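Local coordinates for protein 4-alpha-glucanotransferase (Streptococcus agalactiae, PDB 6M6T) that belongs to the amylomaltase family of TIM-barrel enzymes and binds glycan ligands in two pockets, at residues 248-253 / 345-350; 258-263 / 312-317. All coordinates share one frame; numbering follows the deposited sequence.

Overall arrangement
Both contacts lie on the same side of the chain, their centres about 13 Å apart, at a four-stranded antiparallel sheet formed by chain excursions from the TIM barrel. They share neighbouring strands, 245-249 in contact 1 and 259-264 in contact 2, and contact 2 is nested along the chain inside the loop closed by contact 1. Contact 1 lies at the surface, where a tyrosine from the loop after barrel strand 340-342 meets the end of a strand and bound ligand by polar and apolar contacts. Contact 2 is buried, and its two segments meet through an alanine methyl without hydrogen bonds, while strand 259-264 also makes hydrogen bonds to AC1.

Contact 1 (248-253 / 345-350). With AC1 (4,6-dideoxy-4-{[(1S,4R,5S,6S)-4,5,6-trihydroxy-3-(hydroxymethyl)cyclohex-2-en-1-yl]amino}-alpha-D-glucopyranose), chain J; GLC (alpha-D-glucopyranose), chain B.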
loop_
_atom_site.group_PDB
_atom_site.type_symbol
_atom_site.label_atom_id
_atom_site.label_comp_id
_atom_site.label_asym_id
_atom_site.label_seq_id
_atom_site.Cartn_x
_atom_site.Cartn_y
_atom_site.Cartn_z
ATOM N N GLY A 248 0.818 3.250 17.083
ATOM C CA GLY A 248 1.917 4.131 16.773
ATOM C C GLY A 248 3.259 3.460 16.992
ATOM O O GLY A 248 3.399 2.231 16.924
ATOM N N VAL A 249 4.260 4.276 17.280
ATOM C CA VAL A 249 5.616 3.773 17.391
ATOM C C VAL A 249 6.409 4.843 18.133
ATOM O O VAL A 249 6.194 6.045 17.901
ATOM C CB VAL A 249 6.164 3.434 15.994
ATOM C CG1 VAL A 249 6.796 4.659 15.293
ATOM C CG2 VAL A 249 7.052 2.209 16.040
ATOM N N PRO A 250 7.283 4.475 19.061
ATOM C CA PRO A 250 7.975 5.475 19.876
ATOM C C PRO A 250 9.216 6.017 19.178
ATOM O O PRO A 250 9.628 5.541 18.120
ATOM C CB PRO A 250 8.366 4.700 21.143
ATOM C CG PRO A 250 8.267 3.244 20.778
ATOM C CD PRO A 250 7.743 3.114 19.365
ATOM N N ALA A 251 9.811 7.024 19.808
ATOM C CA ALA A 251 10.987 7.670 19.246
ATOM C C ALA A 251 12.178 6.731 19.259
ATOM O O ALA A 251 12.430 6.042 20.251
ATOM C CB ALA A 251 11.340 8.914 20.039
ATOM N N ASP A 252 12.886 6.670 18.143
ATOM C CA ASP A 252 14.184 6.039 18.156
ATOM C C ASP A 252 15.306 7.088 18.128
ATOM O O ASP A 252 15.075 8.284 18.345
ATOM C CB ASP A 252 14.277 5.014 17.035
ATOM C CG ASP A 252 15.191 3.862 17.410
ATOM O OD1 ASP A 252 16.321 4.139 17.886
ATOM O OD2 ASP A 252 14.780 2.691 17.251
ATOM N N ASP A 253 16.531 6.632 17.862
ATOM C CA ASP A 253 17.789 7.341 18.083
ATOM C C ASP A 253 18.126 8.410 17.047
ATOM O O ASP A 253 19.114 9.119 17.242
ATOM C CB ASP A 253 18.942 6.334 18.123
ATOM C CG ASP A 253 19.258 5.863 19.530
ATOM O OD1 ASP A 253 19.983 6.600 20.236
ATOM O OD2 ASP A 253 18.798 4.761 19.917
ATOM N N LEU A 345 11.430 -3.553 9.598
ATOM C CA LEU A 345 12.276 -2.410 9.893
ATOM C C LEU A 345 11.948 -1.840 11.265
ATOM O O LEU A 345 10.778 -1.660 11.607
ATOM C CB LEU A 345 12.108 -1.341 8.820
ATOM C CG LEU A 345 12.821 -1.758 7.531
ATOM C CD1 LEU A 345 12.044 -1.279 6.323
ATOM C CD2 LEU A 345 14.268 -1.231 7.508
ATOM N N GLY A 346 12.978 -1.581 12.049
ATOM C CA GLY A 346 12.815 -0.877 13.314
ATOM C C GLY A 346 12.598 -1.804 14.493
ATOM O O GLY A 346 12.054 -2.902 14.370
ATOM N N TYR A 347 13.060 -1.345 15.661
ATOM C CA TYR A 347 12.667 -1.902 16.956
ATOM C C TYR A 347 12.863 -3.407 16.989
ATOM O O TYR A 347 12.093 -4.146 17.610
ATOM C CB TYR A 347 11.218 -1.525 17.304
ATOM C CG TYR A 347 10.923 -0.053 17.068
ATOM C CD1 TYR A 347 11.224 0.899 18.031
ATOM C CD2 TYR A 347 10.371 0.384 15.873
ATOM C CE1 TYR A 347 10.981 2.232 17.808
ATOM C CE2 TYR A 347 10.142 1.704 15.645
ATOM C CZ TYR A 347 10.436 2.624 16.608
ATOM O OH TYR A 347 10.183 3.949 16.367
ATOM N N ILE A 348 13.899 -3.872 16.299
ATOM C CA ILE A 348 14.160 -5.304 16.228
ATOM C C ILE A 348 14.701 -5.785 17.573
ATOM O O ILE A 348 15.662 -5.232 18.116
ATOM C CB ILE A 348 15.123 -5.629 15.078
ATOM C CG1 ILE A 348 14.392 -5.465 13.733
ATOM C CG2 ILE A 348 15.705 -7.033 15.242
ATOM C CD1 ILE A 348 15.141 -6.019 12.520
ATOM N N ASP A 349 14.037 -6.784 18.135
ATOM C CA ASP A 349 14.488 -7.504 19.307
ATOM C C ASP A 349 14.367 -8.983 18.979
ATOM O O ASP A 349 13.772 -9.357 17.961
ATOM C CB ASP A 349 13.678 -7.115 20.565
ATOM C CG ASP A 349 12.264 -7.713 20.585
ATOM O OD1 ASP A 349 11.440 -7.378 19.705
ATOM O OD2 ASP A 349 11.982 -8.533 21.493
ATOM N N GLU A 350 14.943 -9.827 19.840
ATOM C CA GLU A 350 15.081 -11.238 19.496
ATOM C C GLU A 350 13.740 -11.951 19.353
ATOM O O GLU A 350 13.691 -13.031 18.756
ATOM C CB GLU A 350 16.003 -11.944 20.508
ATOM C CG GLU A 350 17.440 -12.171 19.947
ATOM C CD GLU A 350 18.330 -10.909 19.979
ATOM O OE1 GLU A 350 19.470 -10.965 19.463
ATOM O OE2 GLU A 350 17.909 -9.868 20.517
HETATM C C1 AC1 J . 14.022 4.063 12.100
HETATM O O2 AC1 J . 13.148 4.997 14.163
HETATM C C2 AC1 J . 12.830 4.732 12.786
HETATM C C4A AC1 J . 7.261 1.118 9.791
HETATM C C3 AC1 J . 11.669 3.782 12.771
HETATM O O3 AC1 J . 10.590 4.445 13.418
HETATM C C4 AC1 J . 11.295 3.436 11.329
HETATM N N4A AC1 J . 10.245 2.416 11.271
HETATM C C5 AC1 J . 12.484 2.864 10.586
HETATM O O5 AC1 J . 13.654 3.737 10.700
HETATM C C6 AC1 J . 12.061 2.639 9.120
HETATM C C1B AC1 J . 8.869 2.913 11.404
HETATM C C2B AC1 J . 8.075 1.771 11.956
HETATM O O2B AC1 J . 8.766 1.309 13.117
HETATM C C3B AC1 J . 8.070 0.657 10.940
HETATM O O3B AC1 J . 7.408 -0.486 11.462
HETATM O O4 AC1 J . 7.313 0.113 8.757
HETATM C C5B AC1 J . 7.692 2.377 9.341
HETATM C C7B AC1 J . 8.411 3.266 10.141
HETATM C C6B AC1 J . 7.282 2.805 7.947
HETATM O O6B AC1 J . 7.171 1.610 7.171
HETATM C C1 GLC B . 18.081 0.747 13.068
HETATM C C2 GLC B . 16.779 0.200 12.384
HETATM C C3 GLC B . 15.925 1.351 11.817
HETATM C C4 GLC B . 15.562 2.161 13.076
HETATM C C5 GLC B . 16.869 2.867 13.526
HETATM C C6 GLC B . 16.598 3.988 14.543
HETATM O O1 GLC B . 18.998 1.260 12.089
HETATM O O2 GLC B . 17.060 -0.791 11.364
HETATM O O3 GLC B . 14.781 0.817 11.130
HETATM O O4 GLC B . 14.344 2.991 12.999
HETATM O O5 GLC B . 17.765 1.797 14.052
HETATM O O6 GLC B . 17.424 5.141 14.310
#
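Tyr347 reaches across to Val249, Pro250 and Asp252, and its phenol serves both protein and ligand. The hydroxyl donates to the carbonyl oxygen of Pro250, which lies near the ring plane at the edge; the modelled separation is too short to be taken literally. As acceptor, the same Tyr347 OH receives a hydrogen bond from O3 of AC1 (chain J), 3.0 Å away, while O2B of AC1 lies in the ring plane by the CE2 edge. If the short Pro250 bond is real, the hydroxyl would be held by two partners. Nearby, Gly346 N comes 3.1 Å from O3 of GLC.

An apolar contact braces the ring, with Pro250 CD packed 3.7 Å from Tyr347 CE1. Val249 CG1 lies beside the hydroxyl, 3.6 Å from Tyr347 OH. Asp252 runs alongside the ring, with OD2 3.9 Å from Tyr347 CE1 and its carboxylate turned 45° from the ring, and its OD1 is 3.4 Å from C6 of GLC. The backbone N-H of Asp253 bonds to the anti lone pair of Asp252 OD1 and restrains that carboxylate's rotation.

Behind this shell, Tyr347 CG stands beside the backbone N (chi1 -46°), which directs the ring toward the strand end. Lys299 donates to Tyr347 O, and Trp319 meets the ring at an inclined angle. The pocket wall so formed spans two elements: the exit of strand 245-249, paired with 259-264 through Val249 and Gln259, and the loop from barrel strand 340-342 to helix 350-359, where Asp349 is the N-cap residue.

Contact 2 (258-263 / 312-317); sequences GQLWGN and QTANDG. With AC1 (4,6-dideoxy-4-{[(1S,4R,5S,6S)-4,5,6-trihydroxy-3-(hydroxymethyl)cyclohex-2-en-1-yl]amino}-alpha-D-glucopyranose), chain I.
Ala314 packs against the backbone of Gln259 and the root of Leu260, and the apolar contact between the segments is essentially one methyl group. Ala314 CB lies 3.9 Å from Leu260 CB and 3.3 Å from Gln259 O, so one methyl touches both the leucine side chain and the neighbouring carbonyl oxygen. Leu260 holds CG anti to its backbone N (chi1 179°); beyond it, CD2 approaches O3B of AC1 (chain I) at 3.7 Å.

Ala314 belongs to a type I beta turn, Thr313 to Asp316, closed by a weak Asp316 N to Thr313 O bond. The turn lies in the connection between strands 303-308 and 319-321, yet it swings back to touch 259-264, the strand at the opposite edge of the antiparallel sheet. Trp305 NE1 steadies it by donating to Ala314 O.

Further hydrogen bonds run within the strand, to a neighbouring loop and to the ligand. The CB of Gln259 is directed away from the turn, and the chain, extended beyond CG, offers OE1 to Trp261 NE1 at 2.6 Å. This bond is nearly straight, 162° at the hydrogen, and uses a lone pair in the amide's carbonyl plane while staying 2° from the indole plane, so the amide oxygen meets the indole at its N-H edge. Leu260 N donates to Asn464 OD1, and Leu260 O accepts from O3B of AC1 (chain I), although that modelled distance is doubtfully short. The bond from AC1 O4 to Trp261 O is weak at 3.4 Å.

Among ring contacts, His297 meets the indole of Trp261 edge-to-face.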
loop_
_atom_site.group_PDB
_atom_site.type_symbol
_atom_site.label_atom_id
_atom_site.label_comp_id
_atom_site.label_asym_id
_atom_site.label_seq_id
_atom_site.Cartn_x
_atom_site.Cartn_y
_atom_site.Cartn_z
ATOM N N GLY A 258 8.897 10.360 17.577
ATOM C CA GLY A 258 8.206 9.118 17.284
ATOM C C GLY A 258 7.027 9.329 16.351
ATOM O O GLY A 258 6.931 10.334 15.640
ATOM N N GLN A 259 6.107 8.366 16.365
ATOM C CA GLN A 259 5.000 8.380 15.418
ATOM C C GLN A 259 3.692 8.012 16.097
ATOM O O GLN A 259 3.616 7.037 16.853
ATOM C CB GLN A 259 5.224 7.413 14.251
ATOM C CG GLN A 259 6.181 7.900 13.180
ATOM C CD GLN A 259 6.427 6.836 12.128
ATOM O OE1 GLN A 259 5.537 6.035 11.824
ATOM N NE2 GLN A 259 7.647 6.795 11.592
ATOM N N LEU A 260 2.659 8.789 15.785
ATOM C CA LEU A 260 1.288 8.511 16.185
ATOM C C LEU A 260 0.486 8.230 14.919
ATOM O O LEU A 260 0.433 9.076 14.016
ATOM C CB LEU A 260 0.705 9.688 16.968
ATOM C CG LEU A 260 -0.733 9.545 17.442
ATOM C CD1 LEU A 260 -0.800 9.719 18.952
ATOM C CD2 LEU A 260 -1.614 10.559 16.707
ATOM N N TRP A 261 -0.122 7.040 14.847
ATOM C CA TRP A 261 -0.797 6.578 13.636
ATOM C C TRP A 261 -2.316 6.761 13.668
ATOM O O TRP A 261 -2.899 7.223 12.680
ATOM C CB TRP A 261 -0.456 5.106 13.387
ATOM C CG TRP A 261 0.993 4.873 13.049
ATOM C CD1 TRP A 261 1.938 5.826 12.784
ATOM C CD2 TRP A 261 1.658 3.606 12.937
ATOM N NE1 TRP A 261 3.153 5.228 12.518
ATOM C CE2 TRP A 261 3.009 3.869 12.602
ATOM C CE3 TRP A 261 1.245 2.277 13.078
ATOM C CZ2 TRP A 261 3.944 2.854 12.413
ATOM C CZ3 TRP A 261 2.181 1.268 12.891
ATOM C CH2 TRP A 261 3.513 1.566 12.562
ATOM N N GLY A 262 -2.976 6.415 14.775
ATOM C CA GLY A 262 -4.400 6.617 14.930
ATOM C C GLY A 262 -5.254 5.384 14.726
ATOM O O GLY A 262 -6.459 5.433 15.007
ATOM N N ASN A 263 -4.681 4.288 14.245
ATOM C CA ASN A 263 -5.476 3.095 14.019
ATOM C C ASN A 263 -5.901 2.472 15.347
ATOM O O ASN A 263 -5.190 2.564 16.355
ATOM C CB ASN A 263 -4.700 2.060 13.206
ATOM C CG ASN A 263 -3.819 2.682 12.141
ATOM O OD1 ASN A 263 -2.875 3.406 12.447
ATOM N ND2 ASN A 263 -4.116 2.385 10.876
ATOM N N GLN A 312 -0.640 12.796 25.000
ATOM C CA GLN A 312 -0.200 14.096 24.511
ATOM C C GLN A 312 0.832 13.978 23.400
ATOM O O GLN A 312 0.748 14.702 22.401
ATOM C CB GLN A 312 0.336 14.964 25.666
ATOM C CG GLN A 312 0.474 16.454 25.297
ATOM C CD GLN A 312 -0.869 17.164 25.113
ATOM O OE1 GLN A 312 -1.908 16.704 25.603
ATOM N NE2 GLN A 312 -0.849 18.294 24.406
ATOM N N THR A 313 1.793 13.072 23.528
ATOM C CA THR A 313 2.575 12.626 22.385
ATOM C C THR A 313 2.501 11.106 22.330
ATOM O O THR A 313 1.909 10.454 23.198
ATOM C CB THR A 313 4.036 13.120 22.440
ATOM O OG1 THR A 313 4.064 14.473 22.910
ATOM C CG2 THR A 313 4.674 13.101 21.052
ATOM N N ALA A 314 3.077 10.551 21.263
ATOM C CA ALA A 314 3.091 9.115 21.023
ATOM C C ALA A 314 4.032 8.361 21.956
ATOM O O ALA A 314 3.996 7.128 21.979
ATOM C CB ALA A 314 3.470 8.844 19.568
ATOM N N ASN A 315 4.858 9.057 22.731
ATOM C CA ASN A 315 5.719 8.403 23.705
ATOM C C ASN A 315 4.969 7.946 24.946
ATOM O O ASN A 315 5.597 7.396 25.856
ATOM C CB ASN A 315 6.849 9.348 24.095
ATOM C CG ASN A 315 7.684 9.752 22.904
ATOM O OD1 ASN A 315 7.523 10.848 22.351
ATOM N ND2 ASN A 315 8.572 8.854 22.482
ATOM N N ASP A 316 3.652 8.164 24.995
ATOM C CA ASP A 316 2.803 7.775 26.122
ATOM C C ASP A 316 2.116 6.443 25.820
ATOM O O ASP A 316 0.903 6.362 25.636
ATOM C CB ASP A 316 1.774 8.868 26.399
ATOM C CG ASP A 316 2.199 9.825 27.503
ATOM O OD1 ASP A 316 3.419 10.006 27.725
ATOM O OD2 ASP A 316 1.294 10.409 28.147
ATOM N N GLY A 317 2.908 5.382 25.775
ATOM C CA GLY A 317 2.406 4.073 25.391
ATOM C C GLY A 317 3.120 2.956 26.088
ATOM O O GLY A 317 3.677 3.135 27.174
HETATM C C1 AC1 I . 1.646 5.705 7.768
HETATM O O2 AC1 I . 3.492 7.222 8.360
HETATM C C2 AC1 I . 2.088 7.156 8.043
HETATM C C4A AC1 I . -3.013 10.883 11.818
HETATM C C3 AC1 I . 1.299 7.786 9.154
HETATM O O3 AC1 I . 1.787 9.114 9.255
HETATM C C4 AC1 I . -0.206 7.741 8.798
HETATM N N4A AC1 I . -1.146 8.439 9.728
HETATM C C5 AC1 I . -0.537 6.260 8.724
HETATM O O5 AC1 I . 0.190 5.663 7.628
HETATM C C6 AC1 I . -2.036 6.086 8.499
HETATM C C1B AC1 I . -1.481 9.866 9.466
HETATM C C2B AC1 I . -0.880 10.686 10.595
HETATM O O2B AC1 I . 0.520 10.419 10.709
HETATM C C3B AC1 I . -1.600 10.281 11.892
HETATM O O3B AC1 I . -0.894 10.776 13.050
HETATM O O4 AC1 I . -3.849 10.492 12.948
HETATM C C5B AC1 I . -3.622 10.570 10.586
HETATM C C7B AC1 I . -2.878 10.111 9.460
HETATM C C6B AC1 I . -5.149 10.812 10.518
HETATM O O6B AC1 I . -5.700 10.893 11.851
#